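Local coordinates for caspase-1 subunit p19/18 (Spodoptera frugiperda, PDB 1M72), which is a cysteine protease of the caspase family, thought to cleave protein targets during the execution phase of apoptosis, at residues Gly112-Lys117 / Phe145-Cys150. Numbering follows the deposited sequence.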
loop_
_atom_site.group_PDB
_atom_site.type_symbol
_atom_site.label_atom_id
_atom_site.label_comp_id
_atom_site.label_asym_id
_atom_site.label_seq_id
_atom_site.Cartn_x
_atom_site.Cartn_y
_atom_site.Cartn_z
ATOM N N GLY C 112 -9.784 -6.632 9.473
ATOM C CA GLY C 112 -9.027 -6.361 10.682
ATOM C C GLY C 112 -8.836 -7.613 11.505
ATOM O O GLY C 112 -8.575 -7.570 12.727
ATOM N N MET C 113 -8.908 -8.770 10.866
ATOM C CA MET C 113 -8.782 -9.963 11.684
ATOM C C MET C 113 -8.164 -11.185 10.979
ATOM O O MET C 113 -8.439 -11.437 9.801
ATOM C CB MET C 113 -10.195 -10.273 12.222
ATOM C CG MET C 113 -10.367 -11.456 13.133
ATOM S SD MET C 113 -12.174 -11.948 13.290
ATOM C CE MET C 113 -12.985 -10.343 13.592
ATOM N N LEU C 114 -7.319 -11.900 11.717
ATOM C CA LEU C 114 -6.714 -13.136 11.272
ATOM C C LEU C 114 -7.051 -14.230 12.309
ATOM O O LEU C 114 -7.188 -13.945 13.507
ATOM C CB LEU C 114 -5.183 -12.987 11.147
ATOM C CG LEU C 114 -4.810 -12.076 9.977
ATOM C CD1 LEU C 114 -3.344 -11.868 9.944
ATOM C CD2 LEU C 114 -5.281 -12.696 8.687
ATOM N N TYR C 115 -7.184 -15.478 11.862
ATOM C CA TYR C 115 -7.467 -16.569 12.797
ATOM C C TYR C 115 -6.276 -17.461 13.041
ATOM O O TYR C 115 -5.558 -17.838 12.124
ATOM C CB TYR C 115 -8.632 -17.467 12.316
ATOM C CG TYR C 115 -10.016 -16.877 12.488
ATOM C CD1 TYR C 115 -10.653 -16.253 11.415
ATOM C CD2 TYR C 115 -10.665 -16.890 13.736
ATOM C CE1 TYR C 115 -11.906 -15.639 11.558
ATOM C CE2 TYR C 115 -11.945 -16.269 13.911
ATOM C CZ TYR C 115 -12.544 -15.648 12.805
ATOM O OH TYR C 115 -13.758 -15.023 12.903
ATOM N N ALA C 116 -6.057 -17.776 14.304
ATOM C CA ALA C 116 -5.023 -18.718 14.711
ATOM C C ALA C 116 -5.813 -20.040 14.755
ATOM O O ALA C 116 -6.929 -20.111 14.255
ATOM C CB ALA C 116 -4.522 -18.376 16.085
ATOM N N LYS C 117 -5.265 -21.078 15.378
ATOM C CA LYS C 117 -5.991 -22.336 15.448
ATOM C C LYS C 117 -7.178 -22.210 16.391
ATOM O O LYS C 117 -8.262 -22.709 16.109
ATOM C CB LYS C 117 -5.086 -23.460 15.950
ATOM C CG LYS C 117 -5.846 -24.777 16.134
ATOM C CD LYS C 117 -4.936 -25.916 16.503
ATOM C CE LYS C 117 -4.622 -25.871 17.961
ATOM N NZ LYS C 117 -3.620 -26.909 18.306
ATOM N N PHE C 145 5.802 -8.594 4.825
ATOM C CA PHE C 145 4.675 -9.333 5.353
ATOM C C PHE C 145 3.723 -9.734 4.244
ATOM O O PHE C 145 3.276 -8.889 3.471
ATOM C CB PHE C 145 3.953 -8.496 6.419
ATOM C CG PHE C 145 4.828 -8.186 7.599
ATOM C CD1 PHE C 145 5.770 -7.153 7.531
ATOM C CD2 PHE C 145 4.816 -9.007 8.727
ATOM C CE1 PHE C 145 6.697 -6.941 8.546
ATOM C CE2 PHE C 145 5.734 -8.813 9.756
ATOM C CZ PHE C 145 6.683 -7.783 9.670
ATOM N N PHE C 146 3.416 -11.030 4.171
ATOM C CA PHE C 146 2.501 -11.507 3.160
ATOM C C PHE C 146 1.335 -12.191 3.821
ATOM O O PHE C 146 1.510 -13.107 4.629
ATOM C CB PHE C 146 3.212 -12.445 2.199
ATOM C CG PHE C 146 4.256 -11.767 1.401
ATOM C CD1 PHE C 146 5.558 -11.618 1.910
ATOM C CD2 PHE C 146 3.948 -11.234 0.159
ATOM C CE1 PHE C 146 6.533 -10.945 1.180
ATOM C CE2 PHE C 146 4.920 -10.546 -0.597
ATOM C CZ PHE C 146 6.226 -10.401 -0.078
ATOM N N ILE C 147 0.136 -11.746 3.470
ATOM C CA ILE C 147 -1.036 -12.315 4.095
ATOM C C ILE C 147 -2.057 -12.886 3.151
ATOM O O ILE C 147 -2.651 -12.163 2.322
ATOM C CB ILE C 147 -1.715 -11.255 4.990
ATOM C CG1 ILE C 147 -0.713 -10.784 6.053
ATOM C CG2 ILE C 147 -2.975 -11.836 5.652
ATOM C CD1 ILE C 147 -1.030 -9.490 6.547
ATOM N N GLN C 148 -2.241 -14.200 3.237
ATOM C CA GLN C 148 -3.281 -14.862 2.429
ATOM C C GLN C 148 -4.413 -15.142 3.435
ATOM O O GLN C 148 -4.270 -15.990 4.296
ATOM C CB GLN C 148 -2.771 -16.158 1.826
ATOM C CG GLN C 148 -3.864 -17.056 1.150
ATOM C CD GLN C 148 -4.743 -16.288 0.187
ATOM O OE1 GLN C 148 -4.266 -15.536 -0.677
ATOM N NE2 GLN C 148 -6.039 -16.470 0.324
ATOM N N ALA C 149 -5.501 -14.385 3.320
ATOM C CA ALA C 149 -6.678 -14.487 4.197
ATOM C C ALA C 149 -7.725 -13.482 3.714
ATOM O O ALA C 149 -7.376 -12.494 3.039
ATOM C CB ALA C 149 -6.304 -14.189 5.661
ATOM N N CYS C 150 -9.004 -13.716 4.019
ATOM C CA CYS C 150 -10.020 -12.763 3.573
ATOM C C CYS C 150 -9.952 -11.547 4.480
ATOM O O CYS C 150 -9.556 -11.675 5.640
ATOM C CB CYS C 150 -11.413 -13.348 3.726
ATOM S SG CYS C 150 -11.762 -14.627 2.546
HETATM O O HOH W 1 -7.641 -10.169 7.455
#
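L114 meets the end of strand 143-148 and the residue just beyond it with a single methyl group, CD2, which touches both I147 and A149. The closer approach is to A149, whose CB points at the 112-117 segment and lies 3.5 Å from L114 CD2. The second is to I147, where the CG2 branch comes within 3.9 Å of L114 CD2, the two side chains crossing at a slant. I147 holds CG2 anti to its own backbone N, and this sends that methyl, rather than the CG1 arm, to the leucine. With CG anti to its carbonyl carbon (chi1 -70°), L114 reaches over so that CD2, not CB, makes the contact. Beside this apolar patch, one water lies within donating reach of M113 O (2.8 Å) and C150 O (3.0 Å), but has more acceptors around it than protons to share. The contact links the small antiparallel sheet containing strand 113-115 to the central caspase sheet, where the chain leaves strand 143-148 for C150, the probable nucleophile, here bound covalently to the peptide inhibitor. The side chain of H108, the likely catalytic histidine, is about 6 Å from that of A149, and Y115 packs on H108. With no direct hydrogen bond between the segments, non-directional methyl packing carries the side-chain part, and any polar link depends on a shared water, in a buried place beside the active-site cysteine.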